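Side-chain contacts in C-domain type II peptide synthetase (Streptomyces globisporus, PDB 4ZNM), which is a condensation-domain protein of the type II peptide synthetase kind, with a fold of the CoA-dependent acyltransferase superfamily: residues Thr79-Glu84 with His88-Leu93; Glu214-Arg219 with His343-Ser348; Ile232-Gly237 with Ile406-Leu411; Gln245-Arg250 with Ala440-Tyr445; Val258-Ala263 with Ser325-Val330. All coordinates share one frame; numbering follows the deposited sequence.

Overall arrangement
From the N terminus, contact 1 comes first and closes the tight hairpin of strands 79-84 and 87-92 before any other contact opens. Contact 2 then opens on helix 207-219 and returns at the loop after helix 339-342. The spans of contacts 2, 3 and 4 all cross one another; the latter two reach the mixed sheet that includes strands 242-249 and 410-416. Contact 3 joins a surface loop to the turn that leads toward strand 410-416; contact 4 sets helix 435-454 against strand 242-249. Contact 5, between helices 251-264 and 326-335, falls within the spans of contacts 2, 3 and 4. Contacts 1 and 5 lie on opposite sides of the chain's centre, their centres about 46 Å apart.

Contact 1 of 5, residues Thr79-Glu84 with His88-Leu93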
# COMPACT_ATOMS: atom_id res chain seq x y z
N THR A 79 -6.40 8.07 -16.86
CA THR A 79 -7.66 8.59 -16.29
C THR A 79 -7.39 9.69 -15.27
O THR A 79 -7.12 9.44 -14.11
CB THR A 79 -8.50 7.47 -15.66
OG1 THR A 79 -8.72 6.45 -16.64
CG2 THR A 79 -9.85 7.98 -15.25
N SER A 80 -7.45 10.93 -15.74
CA SER A 80 -7.31 12.06 -14.85
C SER A 80 -8.57 12.22 -14.00
O SER A 80 -9.64 11.73 -14.34
CB SER A 80 -7.07 13.34 -15.66
OG SER A 80 -8.23 13.65 -16.42
N LEU A 81 -8.41 12.93 -12.89
CA LEU A 81 -9.47 13.24 -11.97
C LEU A 81 -9.45 14.75 -11.75
O LEU A 81 -8.45 15.30 -11.23
CB LEU A 81 -9.25 12.50 -10.65
CG LEU A 81 -9.28 10.97 -10.71
CD1 LEU A 81 -8.99 10.42 -9.33
CD2 LEU A 81 -10.62 10.47 -11.19
N VAL A 82 -10.51 15.44 -12.14
CA VAL A 82 -10.53 16.89 -12.01
C VAL A 82 -11.66 17.32 -11.10
O VAL A 82 -12.72 16.69 -11.08
CB VAL A 82 -10.65 17.57 -13.38
CG1 VAL A 82 -9.39 17.29 -14.24
CG2 VAL A 82 -11.93 17.13 -14.08
N ARG A 83 -11.43 18.37 -10.31
CA ARG A 83 -12.47 18.87 -9.42
C ARG A 83 -13.62 19.40 -10.23
O ARG A 83 -13.43 20.14 -11.19
CB ARG A 83 -11.95 19.98 -8.52
CG ARG A 83 -10.84 19.53 -7.62
CD ARG A 83 -10.74 20.40 -6.39
NE ARG A 83 -9.76 19.82 -5.48
CZ ARG A 83 -10.05 19.13 -4.39
NH1 ARG A 83 -9.07 18.64 -3.65
NH2 ARG A 83 -11.32 18.93 -4.02
N GLU A 84 -14.82 18.99 -9.84
CA GLU A 84 -16.04 19.48 -10.46
C GLU A 84 -17.16 19.39 -9.44
O GLU A 84 -17.40 18.32 -8.88
CB GLU A 84 -16.38 18.66 -11.70
CG GLU A 84 -17.73 18.99 -12.31
CD GLU A 84 -17.81 18.62 -13.78
OE1 GLU A 84 -17.84 17.41 -14.08
OE2 GLU A 84 -17.82 19.53 -14.64
N HIS A 88 -14.93 14.78 -7.75
CA HIS A 88 -13.94 14.57 -8.79
C HIS A 88 -14.58 13.80 -9.94
O HIS A 88 -15.30 12.83 -9.73
CB HIS A 88 -12.73 13.85 -8.21
CG HIS A 88 -12.11 14.59 -7.07
ND1 HIS A 88 -11.10 15.51 -7.25
CD2 HIS A 88 -12.45 14.64 -5.76
CE1 HIS A 88 -10.80 16.05 -6.08
NE2 HIS A 88 -11.61 15.55 -5.16
N ARG A 89 -14.35 14.29 -11.14
CA ARG A 89 -14.80 13.62 -12.35
C ARG A 89 -13.63 12.90 -13.03
O ARG A 89 -12.64 13.53 -13.38
CB ARG A 89 -15.39 14.63 -13.33
CG ARG A 89 -15.61 14.06 -14.72
CD ARG A 89 -16.44 15.01 -15.58
NE ARG A 89 -15.80 16.32 -15.69
CZ ARG A 89 -14.93 16.65 -16.64
NH1 ARG A 89 -14.58 15.78 -17.59
NH2 ARG A 89 -14.40 17.87 -16.64
N PRO A 90 -13.77 11.59 -13.26
CA PRO A 90 -12.78 10.89 -14.08
C PRO A 90 -12.92 11.22 -15.56
O PRO A 90 -14.03 11.34 -16.04
CB PRO A 90 -13.10 9.40 -13.85
CG PRO A 90 -14.11 9.36 -12.75
CD PRO A 90 -14.82 10.67 -12.79
N GLU A 91 -11.81 11.36 -16.27
CA GLU A 91 -11.88 11.42 -17.72
C GLU A 91 -10.73 10.63 -18.32
O GLU A 91 -9.57 10.84 -17.94
CB GLU A 91 -11.85 12.85 -18.22
CG GLU A 91 -11.97 12.88 -19.75
CD GLU A 91 -12.08 14.30 -20.30
OE1 GLU A 91 -12.02 15.24 -19.49
OE2 GLU A 91 -12.21 14.46 -21.54
N ILE A 92 -11.06 9.72 -19.23
CA ILE A 92 -10.04 8.88 -19.86
C ILE A 92 -9.47 9.63 -21.04
O ILE A 92 -10.18 9.91 -21.99
CB ILE A 92 -10.61 7.52 -20.31
CG1 ILE A 92 -11.18 6.76 -19.12
CG2 ILE A 92 -9.50 6.67 -21.01
CD1 ILE A 92 -11.85 5.44 -19.47
N LEU A 93 -8.18 9.94 -20.99
CA LEU A 93 -7.54 10.75 -22.03
C LEU A 93 -6.67 9.90 -22.95
O LEU A 93 -6.31 8.77 -22.60
CB LEU A 93 -6.68 11.86 -21.37
CG LEU A 93 -7.42 12.72 -20.36
CD1 LEU A 93 -6.46 13.45 -19.46
CD2 LEU A 93 -8.35 13.69 -21.08
O HOH W 1 -9.04 16.28 -8.68
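R89 and V82 face each other as a hydrogen-bonded pair in a two-stranded antiparallel beta hairpin, with V82 N to R89 O at 3.1 Å and R89 N to V82 O at 2.9 Å. S80 and E91 form the next such pair, of which E91 N to S80 O is the firmer bond. The side chain of R89 can be followed outward. CB and CG only brush E84, while R89 CD lies 3.2 Å from E84 OE1. A bend at chi3 (58°) turns the guanidinium over V82 and toward E91. R89 NE meets E84 OE1 at 2.8 Å in a salt bridge whose hydrogen bond is weak, and E84 is poorly ordered. V82 CG2 lies over one face of the guanidinium, toward its rim, and NH1 reaches E91 OE1 from above the carboxylate plane, completing a three-residue charge network. On the other face of the hairpin L81 CD2 packs on P90 CB at 3.8 Å, and R83 lies alongside H88. D31 takes both of their polar ends, R83 NH1 and H88 NE2. H88 CE1 sits over the centre of the R83 guanidinium, and a water links H88 ND1 (2.6 Å) to L81 O (2.8 Å).

Contact 2 of 5, residues Glu214-Arg219 with His343-Ser348; sequences EFWRKR and HELPFS
H343, just past the end of helix 339-342, lays its imidazole over the phenyl ring of F215 in an offset stack, with centroids 4.1 Å apart and planes at 13°. Its CD2 stands over the centre of the phenyl ring, 3.5 Å from F215 CG, while F215 CB sits over the imidazole face as a CH-pi contact. F215 has CG anti to its backbone N (chi1 164°), which carries the ring out from the helix to meet the histidine. The opposite phenyl face carries R219 CB, one helical turn on. H343 O accepts from W216 NE1 at 2.7 Å. That bond is nearly straight at 166° and lies in the indole plane, yet the donor stands above the carbonyl plane. In this condensation domain the pair of contacts ties helix 207-219 to the loop between helices 339-342 and 347-350. Further along that loop L345 turns back toward the helix, where its CD1 touches W216 CD1 at 3.9 Å and its side chain also rests on R208 and S212.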
# COMPACT_ATOMS: atom_id res chain seq x y z
N GLU A 214 -26.03 -6.74 7.64
CA GLU A 214 -26.62 -7.12 8.94
C GLU A 214 -25.53 -7.70 9.82
O GLU A 214 -25.50 -7.43 11.00
CB GLU A 214 -27.77 -8.11 8.79
CG GLU A 214 -28.75 -8.07 9.97
CD GLU A 214 -29.85 -9.13 9.89
OE1 GLU A 214 -30.42 -9.32 8.79
OE2 GLU A 214 -30.15 -9.77 10.92
N PHE A 215 -24.61 -8.47 9.24
CA PHE A 215 -23.46 -8.96 10.01
C PHE A 215 -22.64 -7.82 10.61
O PHE A 215 -22.28 -7.85 11.78
CB PHE A 215 -22.54 -9.84 9.14
CG PHE A 215 -21.18 -10.05 9.74
CD1 PHE A 215 -20.97 -11.06 10.64
CD2 PHE A 215 -20.13 -9.21 9.43
CE1 PHE A 215 -19.75 -11.24 11.22
CE2 PHE A 215 -18.90 -9.38 10.03
CZ PHE A 215 -18.71 -10.41 10.91
N TRP A 216 -22.34 -6.79 9.82
CA TRP A 216 -21.47 -5.71 10.27
C TRP A 216 -22.13 -4.80 11.30
O TRP A 216 -21.46 -4.37 12.25
CB TRP A 216 -21.01 -4.89 9.07
CG TRP A 216 -19.95 -5.59 8.27
CD1 TRP A 216 -20.08 -6.12 7.01
CD2 TRP A 216 -18.61 -5.84 8.68
NE1 TRP A 216 -18.87 -6.67 6.61
CE2 TRP A 216 -17.96 -6.51 7.62
CE3 TRP A 216 -17.88 -5.55 9.83
CZ2 TRP A 216 -16.62 -6.90 7.69
CZ3 TRP A 216 -16.55 -5.92 9.89
CH2 TRP A 216 -15.94 -6.60 8.84
N ARG A 217 -23.41 -4.49 11.12
CA ARG A 217 -24.17 -3.72 12.09
C ARG A 217 -24.04 -4.38 13.46
O ARG A 217 -23.76 -3.72 14.47
CB ARG A 217 -25.66 -3.63 11.72
CG ARG A 217 -26.01 -2.58 10.67
CD ARG A 217 -27.53 -2.54 10.41
NE ARG A 217 -27.84 -2.55 8.98
CZ ARG A 217 -28.45 -3.55 8.32
NH1 ARG A 217 -28.87 -4.64 8.96
NH2 ARG A 217 -28.66 -3.44 7.02
N LYS A 218 -24.22 -5.70 13.49
CA LYS A 218 -24.10 -6.43 14.76
C LYS A 218 -22.66 -6.48 15.23
O LYS A 218 -22.38 -6.18 16.38
CB LYS A 218 -24.63 -7.86 14.64
CG LYS A 218 -26.10 -7.97 14.27
CD LYS A 218 -26.52 -9.41 14.00
CE LYS A 218 -28.01 -9.52 13.72
NZ LYS A 218 -28.44 -10.91 13.37
N ARG A 219 -21.75 -6.87 14.35
CA ARG A 219 -20.36 -7.04 14.73
C ARG A 219 -19.70 -5.77 15.24
O ARG A 219 -18.87 -5.79 16.14
CB ARG A 219 -19.56 -7.56 13.55
CG ARG A 219 -18.21 -8.10 13.94
CD ARG A 219 -18.31 -9.37 14.82
NE ARG A 219 -17.00 -9.95 14.85
CZ ARG A 219 -15.99 -9.52 15.60
NH1 ARG A 219 -16.18 -8.53 16.47
NH2 ARG A 219 -14.80 -10.09 15.50
N HIS A 343 -17.48 -11.50 4.79
CA HIS A 343 -18.53 -10.50 4.68
C HIS A 343 -18.02 -9.19 4.15
O HIS A 343 -18.66 -8.15 4.33
CB HIS A 343 -19.19 -10.26 6.02
CG HIS A 343 -19.90 -11.46 6.55
ND1 HIS A 343 -21.12 -11.88 6.06
CD2 HIS A 343 -19.58 -12.33 7.55
CE1 HIS A 343 -21.52 -12.95 6.73
NE2 HIS A 343 -20.61 -13.24 7.64
N GLU A 344 -16.88 -9.23 3.47
CA GLU A 344 -16.24 -7.98 3.08
C GLU A 344 -17.17 -7.11 2.24
O GLU A 344 -17.81 -7.58 1.29
CB GLU A 344 -14.94 -8.21 2.32
CG GLU A 344 -14.28 -6.90 1.93
CD GLU A 344 -12.88 -7.03 1.28
OE1 GLU A 344 -12.36 -8.15 1.18
OE2 GLU A 344 -12.33 -5.98 0.84
N LEU A 345 -17.19 -5.82 2.57
CA LEU A 345 -17.89 -4.82 1.77
C LEU A 345 -17.03 -3.61 1.44
O LEU A 345 -16.18 -3.22 2.25
CB LEU A 345 -19.14 -4.34 2.52
CG LEU A 345 -20.27 -5.34 2.79
CD1 LEU A 345 -21.32 -4.66 3.64
CD2 LEU A 345 -20.88 -5.85 1.48
N PRO A 346 -17.30 -2.98 0.29
CA PRO A 346 -16.63 -1.69 0.05
C PRO A 346 -16.93 -0.73 1.18
O PRO A 346 -18.12 -0.49 1.49
CB PRO A 346 -17.25 -1.20 -1.27
CG PRO A 346 -18.10 -2.32 -1.78
CD PRO A 346 -18.41 -3.21 -0.64
N PHE A 347 -15.89 -0.17 1.78
CA PHE A 347 -16.05 0.60 3.00
C PHE A 347 -17.02 1.77 2.85
O PHE A 347 -17.75 2.08 3.78
CB PHE A 347 -14.70 1.11 3.50
CG PHE A 347 -14.76 1.71 4.89
CD1 PHE A 347 -14.59 3.05 5.08
CD2 PHE A 347 -14.99 0.92 5.99
CE1 PHE A 347 -14.64 3.62 6.36
CE2 PHE A 347 -15.04 1.47 7.26
CZ PHE A 347 -14.87 2.82 7.44
N SER A 348 -17.03 2.44 1.69
CA SER A 348 -17.90 3.60 1.50
C SER A 348 -19.38 3.21 1.59
O SER A 348 -20.22 4.04 1.95
CB SER A 348 -17.61 4.27 0.15
OG SER A 348 -18.01 3.42 -0.91

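Contact 3 of 5, residues Ile232-Gly237 with Ile406-Leu411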
# COMPACT_ATOMS: atom_id res chain seq x y z
N ILE A 232 0.82 16.71 17.97
CA ILE A 232 0.43 18.04 17.55
C ILE A 232 -1.04 17.96 17.14
O ILE A 232 -1.42 17.09 16.32
CB ILE A 232 1.31 18.56 16.38
CG1 ILE A 232 2.81 18.50 16.75
CG2 ILE A 232 0.91 19.98 16.04
CD1 ILE A 232 3.74 18.50 15.53
N PRO A 233 -1.87 18.85 17.70
CA PRO A 233 -3.29 18.78 17.36
C PRO A 233 -3.61 19.23 15.96
O PRO A 233 -2.92 20.04 15.34
CB PRO A 233 -3.95 19.70 18.37
CG PRO A 233 -2.91 20.68 18.75
CD PRO A 233 -1.61 19.88 18.72
N ARG A 234 -4.70 18.66 15.46
CA ARG A 234 -5.28 19.03 14.21
C ARG A 234 -5.42 20.55 14.10
O ARG A 234 -5.03 21.14 13.10
CB ARG A 234 -6.64 18.30 14.09
CG ARG A 234 -7.22 18.29 12.70
CD ARG A 234 -8.59 17.53 12.68
NE ARG A 234 -8.97 17.27 11.31
CZ ARG A 234 -8.58 16.21 10.61
NH1 ARG A 234 -8.95 16.07 9.35
NH2 ARG A 234 -7.81 15.28 11.19
N SER A 235 -5.93 21.18 15.16
CA SER A 235 -6.18 22.63 15.16
C SER A 235 -4.90 23.50 15.07
O SER A 235 -4.99 24.69 14.79
CB SER A 235 -6.97 23.04 16.42
OG SER A 235 -6.29 22.65 17.61
N ALA A 236 -3.72 22.94 15.27
CA ALA A 236 -2.52 23.75 15.12
C ALA A 236 -2.34 24.12 13.65
O ALA A 236 -1.63 25.07 13.32
CB ALA A 236 -1.30 23.02 15.65
N GLY A 237 -2.97 23.37 12.75
CA GLY A 237 -2.92 23.73 11.33
C GLY A 237 -1.54 23.76 10.67
O GLY A 237 -1.32 24.54 9.74
N ILE A 406 -0.05 10.13 3.24
CA ILE A 406 -1.12 9.45 3.96
C ILE A 406 -2.21 10.48 4.25
O ILE A 406 -1.96 11.43 4.98
CB ILE A 406 -0.62 8.81 5.27
CG1 ILE A 406 0.36 7.70 4.98
CG2 ILE A 406 -1.83 8.23 6.09
CD1 ILE A 406 1.05 7.18 6.25
N PRO A 407 -3.42 10.30 3.66
CA PRO A 407 -4.44 11.35 3.73
C PRO A 407 -4.69 11.86 5.14
O PRO A 407 -4.74 13.09 5.35
CB PRO A 407 -5.70 10.65 3.15
CG PRO A 407 -5.12 9.68 2.16
CD PRO A 407 -3.85 9.18 2.81
N ASP A 408 -4.84 10.95 6.11
CA ASP A 408 -5.13 11.38 7.49
C ASP A 408 -5.03 10.21 8.45
O ASP A 408 -6.02 9.62 8.83
CB ASP A 408 -6.53 12.02 7.56
CG ASP A 408 -6.76 12.88 8.83
OD1 ASP A 408 -6.00 12.77 9.81
OD2 ASP A 408 -7.74 13.65 8.85
N GLY A 409 -3.81 9.89 8.84
CA GLY A 409 -3.59 8.81 9.79
C GLY A 409 -2.20 8.24 9.80
O GLY A 409 -1.26 8.81 9.23
N VAL A 410 -2.07 7.12 10.48
CA VAL A 410 -0.80 6.40 10.61
C VAL A 410 -0.95 5.11 9.81
O VAL A 410 -2.00 4.46 9.87
CB VAL A 410 -0.48 6.11 12.08
CG1 VAL A 410 0.75 5.26 12.22
CG2 VAL A 410 -0.31 7.41 12.83
N LEU A 411 0.07 4.75 9.04
CA LEU A 411 -0.03 3.56 8.24
C LEU A 411 1.17 2.64 8.46
O LEU A 411 2.33 3.05 8.28
CB LEU A 411 -0.17 3.91 6.78
CG LEU A 411 -0.17 2.74 5.81
CD1 LEU A 411 -1.37 1.91 6.08
CD2 LEU A 411 -0.21 3.24 4.39
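R234 and D408 form a salt bridge that carries the whole contact between their two segments. The guanidinium comes end-on, and both terminal nitrogens close on a single oxygen: R234 NH1 to D408 OD2 is 2.8 Å and R234 NH2 to D408 OD2 is 2.9 Å. NH2 uses the syn lone pair of OD2, whereas NH1 arrives nearly along its C-O axis. Both bonds keep to the guanidinium plane, and the two flat groups are almost coplanar, 20° apart. A weak third bond, 3.4 Å long, runs from R234 NH2 to D408 OD1. That second oxygen also accepts from Q367 NE2 on the neighbouring strand 366-373, which probably helps fix the rotation of the carboxylate. The bridge sits at the surface and pins the loop between strands 227-229 and 242-249 to the turn leading into strand 410-416 of the mixed sheet. R234 reaches across with its chain extended from CG to NE, starting from the short 3-10 segment 234-236. Behind it, S235 N is bonded to D364 OD1. In segment 406-411 the carbonyl oxygens of I406 and P407 both accept from K240 NZ.

Contact 4 of 5, residues Gln245-Arg250 with Ala440-Tyr445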
# COMPACT_ATOMS: atom_id res chain seq x y z
N GLN A 245 9.27 5.78 8.16
CA GLN A 245 10.41 5.08 8.77
C GLN A 245 10.39 3.64 8.29
O GLN A 245 9.35 2.98 8.33
CB GLN A 245 10.36 5.16 10.30
CG GLN A 245 10.67 6.59 10.79
CD GLN A 245 10.68 6.75 12.29
OE1 GLN A 245 11.06 5.82 13.02
NE2 GLN A 245 10.26 7.93 12.77
N ARG A 246 11.53 3.17 7.82
CA ARG A 246 11.63 1.85 7.18
C ARG A 246 12.21 0.89 8.17
O ARG A 246 13.01 1.27 8.98
CB ARG A 246 12.54 1.89 5.97
CG ARG A 246 12.41 3.13 5.16
CD ARG A 246 11.21 3.09 4.28
NE ARG A 246 11.22 4.29 3.46
CZ ARG A 246 10.19 4.73 2.75
NH1 ARG A 246 9.05 4.06 2.77
NH2 ARG A 246 10.32 5.83 2.06
N PHE A 247 11.78 -0.36 8.12
CA PHE A 247 12.35 -1.38 8.98
C PHE A 247 12.28 -2.73 8.29
O PHE A 247 11.63 -2.89 7.26
CB PHE A 247 11.63 -1.42 10.33
CG PHE A 247 10.21 -1.84 10.24
CD1 PHE A 247 9.23 -0.91 10.01
CD2 PHE A 247 9.85 -3.17 10.39
CE1 PHE A 247 7.89 -1.28 9.93
CE2 PHE A 247 8.49 -3.55 10.33
CZ PHE A 247 7.53 -2.60 10.09
N ALA A 248 12.99 -3.69 8.87
CA ALA A 248 13.06 -5.04 8.32
C ALA A 248 13.02 -6.01 9.47
O ALA A 248 13.62 -5.77 10.53
CB ALA A 248 14.28 -5.23 7.54
N VAL A 249 12.29 -7.10 9.29
CA VAL A 249 12.28 -8.09 10.33
C VAL A 249 13.46 -9.00 10.05
O VAL A 249 13.48 -9.73 9.05
CB VAL A 249 10.95 -8.81 10.41
CG1 VAL A 249 10.94 -9.76 11.59
CG2 VAL A 249 9.87 -7.80 10.59
N ARG A 250 14.46 -8.86 10.92
CA ARG A 250 15.67 -9.68 11.00
C ARG A 250 15.45 -11.17 10.75
O ARG A 250 14.48 -11.74 11.22
CB ARG A 250 16.30 -9.49 12.39
CG ARG A 250 16.54 -8.03 12.78
CD ARG A 250 17.09 -7.86 14.21
NE ARG A 250 16.10 -8.13 15.27
CZ ARG A 250 16.03 -9.26 15.99
NH1 ARG A 250 16.86 -10.28 15.76
NH2 ARG A 250 15.10 -9.38 16.93
N ALA A 440 9.91 5.41 18.62
CA ALA A 440 9.67 4.63 19.84
C ALA A 440 8.53 3.64 19.63
O ALA A 440 8.58 2.50 20.08
CB ALA A 440 9.36 5.56 21.04
N PHE A 441 7.52 4.07 18.89
CA PHE A 441 6.36 3.23 18.60
C PHE A 441 6.83 1.98 17.83
O PHE A 441 6.47 0.88 18.17
CB PHE A 441 5.37 4.07 17.81
CG PHE A 441 4.00 3.48 17.65
CD1 PHE A 441 3.43 2.68 18.62
CD2 PHE A 441 3.25 3.81 16.53
CE1 PHE A 441 2.13 2.18 18.45
CE2 PHE A 441 1.96 3.32 16.36
CZ PHE A 441 1.40 2.50 17.31
N LEU A 442 7.64 2.19 16.80
CA LEU A 442 8.17 1.11 15.98
C LEU A 442 9.05 0.17 16.80
O LEU A 442 8.97 -1.05 16.68
CB LEU A 442 8.96 1.71 14.79
CG LEU A 442 9.78 0.74 13.95
CD1 LEU A 442 8.88 -0.33 13.40
CD2 LEU A 442 10.42 1.55 12.85
N ALA A 443 9.90 0.74 17.65
CA ALA A 443 10.80 -0.09 18.44
C ALA A 443 10.01 -0.92 19.46
O ALA A 443 10.37 -2.05 19.74
CB ALA A 443 11.84 0.75 19.13
N ASP A 444 8.94 -0.35 20.01
CA ASP A 444 8.04 -1.07 20.92
C ASP A 444 7.35 -2.23 20.22
O ASP A 444 7.16 -3.31 20.79
CB ASP A 444 6.97 -0.14 21.50
CG ASP A 444 7.53 0.91 22.47
OD1 ASP A 444 8.68 0.79 22.93
OD2 ASP A 444 6.79 1.87 22.76
N TYR A 445 6.93 -1.99 18.99
CA TYR A 445 6.30 -3.05 18.20
C TYR A 445 7.27 -4.21 17.94
O TYR A 445 6.91 -5.37 18.11
CB TYR A 445 5.76 -2.53 16.84
CG TYR A 445 5.23 -3.66 15.97
CD1 TYR A 445 4.00 -4.25 16.23
CD2 TYR A 445 5.98 -4.18 14.94
CE1 TYR A 445 3.51 -5.31 15.48
CE2 TYR A 445 5.51 -5.26 14.18
CZ TYR A 445 4.28 -5.82 14.45
OH TYR A 445 3.80 -6.89 13.69
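L442 meets F247 through a CH-pi contact: its CD1 stands 3.7 Å from the centroid of the phenyl ring, 23° off the ring normal. The methyl is displaced over that face toward the rim on the CD1 side, where L442 CD1 and F247 CD1 are 3.5 Å apart. F247 holds CG between its backbone N and carbonyl carbon (chi1 65°), and its ring is turned to offer this face to the helix. Apolar packing continues with the second branch of the leucine, as L442 CD2 lies 3.9 Å from F247 CD1 and 4.1 Å from F247 CB. These two residues dock helix 435-454 on the edge strand 242-249 of the mixed five-stranded sheet. The leucine also touches W412 and L426 on inner strands, while F247 rests on I414, so both belong to the apolar layer between helix and sheet. Polar groups play little part across the interface. Q245 OE1 merely approaches L442 CD2 at 4.3 Å; the amide nitrogen of that glutamine is hydrogen-bonded to Y428 OH and to the carbonyl oxygen of D435, at the start of the helix.

Contact 5 of 5, residues Val258-Ala263 with Ser325-Val330; sequences VEFSRA and SFREVV
The helical segments containing F260 and R327 run at 65° to one another, with axes 12.1 Å apart at closest approach. At such a separation the backbones stay well clear, and long side chains have to bridge the gap. Segment 326-330 is the first turn of its helix, and S325 caps it at the N-cap position, its OG accepting from E328 N at 3.1 Å. F260 supplies the main bridge from helix 251-264. A chi1 of 166° swings its ring away from its own backbone N, so that it points from helix 251-264 toward F326 and V330. F260 CE2 is 4.0 Å from F326 CE2, the two rings inclined at 44°, and V330 CG2 meets the edge of the F260 ring 3.9 Å from CE2. This is apolar helix-helix packing within the condensation domain, backed by helix 268-284, where T271 touches F260 and A274 touches F326 and V330. At the border R327 bends at chi3 and brings one face of its guanidinium over F260 CE1. D457 near the C terminus holds R327 NE in a salt bridge, while R327 NH1 donates at 3.0 Å to a water that in turn donates to F260 O at 2.6 Å.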
# COMPACT_ATOMS: atom_id res chain seq x y z
N VAL A 258 7.63 -16.97 10.96
CA VAL A 258 7.17 -17.96 9.96
C VAL A 258 6.89 -19.33 10.57
O VAL A 258 5.90 -19.97 10.24
CB VAL A 258 8.21 -18.09 8.82
CG1 VAL A 258 7.90 -19.31 7.94
CG2 VAL A 258 8.26 -16.82 7.99
N GLU A 259 7.81 -19.80 11.42
CA GLU A 259 7.67 -21.10 12.08
C GLU A 259 6.49 -21.12 13.05
O GLU A 259 5.72 -22.08 13.09
CB GLU A 259 8.97 -21.45 12.82
CG GLU A 259 10.08 -21.97 11.91
CD GLU A 259 11.47 -21.86 12.52
OE1 GLU A 259 11.58 -21.80 13.76
OE2 GLU A 259 12.46 -21.85 11.75
N PHE A 260 6.33 -20.04 13.83
CA PHE A 260 5.21 -19.96 14.75
C PHE A 260 3.90 -20.05 13.99
O PHE A 260 2.99 -20.78 14.35
CB PHE A 260 5.23 -18.65 15.54
CG PHE A 260 3.94 -18.37 16.25
CD1 PHE A 260 3.65 -18.98 17.47
CD2 PHE A 260 2.99 -17.56 15.67
CE1 PHE A 260 2.44 -18.74 18.10
CE2 PHE A 260 1.79 -17.32 16.29
CZ PHE A 260 1.51 -17.92 17.51
N SER A 261 3.82 -19.27 12.92
CA SER A 261 2.61 -19.13 12.14
C SER A 261 2.24 -20.45 11.48
O SER A 261 1.11 -20.91 11.58
CB SER A 261 2.81 -18.04 11.08
OG SER A 261 2.94 -16.76 11.69
N ARG A 262 3.21 -21.04 10.79
CA ARG A 262 3.05 -22.37 10.20
C ARG A 262 2.45 -23.35 11.19
O ARG A 262 1.45 -24.03 10.91
CB ARG A 262 4.41 -22.90 9.70
CG ARG A 262 4.34 -24.19 8.84
CD ARG A 262 5.60 -25.08 8.96
NE ARG A 262 5.94 -25.40 10.35
CZ ARG A 262 5.53 -26.47 11.03
NH1 ARG A 262 4.73 -27.38 10.47
NH2 ARG A 262 5.92 -26.64 12.28
N ALA A 263 3.07 -23.44 12.36
CA ALA A 263 2.65 -24.42 13.36
C ALA A 263 1.26 -24.08 13.92
O ALA A 263 0.48 -24.99 14.19
CB ALA A 263 3.68 -24.52 14.48
N SER A 325 -2.84 -15.94 26.54
CA SER A 325 -1.55 -16.06 25.88
C SER A 325 -1.55 -15.31 24.57
O SER A 325 -2.60 -15.01 24.02
CB SER A 325 -1.22 -17.52 25.61
OG SER A 325 -2.17 -18.03 24.68
N PHE A 326 -0.37 -15.05 24.05
CA PHE A 326 -0.29 -14.51 22.71
C PHE A 326 -0.98 -15.47 21.73
O PHE A 326 -1.68 -15.04 20.82
CB PHE A 326 1.16 -14.30 22.32
CG PHE A 326 1.33 -13.81 20.92
CD1 PHE A 326 0.95 -12.53 20.59
CD2 PHE A 326 1.83 -14.63 19.94
CE1 PHE A 326 1.08 -12.06 19.32
CE2 PHE A 326 1.96 -14.15 18.65
CZ PHE A 326 1.57 -12.86 18.36
N ARG A 327 -0.78 -16.77 21.92
CA ARG A 327 -1.37 -17.72 20.98
C ARG A 327 -2.87 -17.52 20.86
O ARG A 327 -3.43 -17.60 19.76
CB ARG A 327 -1.06 -19.17 21.38
CG ARG A 327 -1.59 -20.19 20.38
CD ARG A 327 -1.28 -21.60 20.79
NE ARG A 327 0.15 -21.81 20.99
CZ ARG A 327 1.03 -21.95 20.00
NH1 ARG A 327 0.64 -21.91 18.73
NH2 ARG A 327 2.31 -22.13 20.30
N GLU A 328 -3.52 -17.24 21.98
CA GLU A 328 -4.97 -17.01 21.94
C GLU A 328 -5.30 -15.70 21.22
O GLU A 328 -6.32 -15.61 20.53
CB GLU A 328 -5.55 -17.00 23.37
CG GLU A 328 -5.65 -18.38 23.95
CD GLU A 328 -6.18 -18.42 25.40
OE1 GLU A 328 -6.80 -17.43 25.87
OE2 GLU A 328 -5.96 -19.46 26.06
N VAL A 329 -4.46 -14.68 21.34
CA VAL A 329 -4.69 -13.44 20.56
C VAL A 329 -4.68 -13.76 19.06
O VAL A 329 -5.54 -13.30 18.30
CB VAL A 329 -3.66 -12.34 20.88
CG1 VAL A 329 -3.95 -11.10 20.05
CG2 VAL A 329 -3.74 -11.94 22.36
N VAL A 330 -3.70 -14.56 18.63
CA VAL A 330 -3.55 -14.89 17.22
C VAL A 330 -4.76 -15.68 16.75
O VAL A 330 -5.30 -15.44 15.66
CB VAL A 330 -2.23 -15.66 16.95
CG1 VAL A 330 -2.07 -15.98 15.46
CG2 VAL A 330 -1.04 -14.86 17.42
O HOH W 2 2.64 -22.06 16.54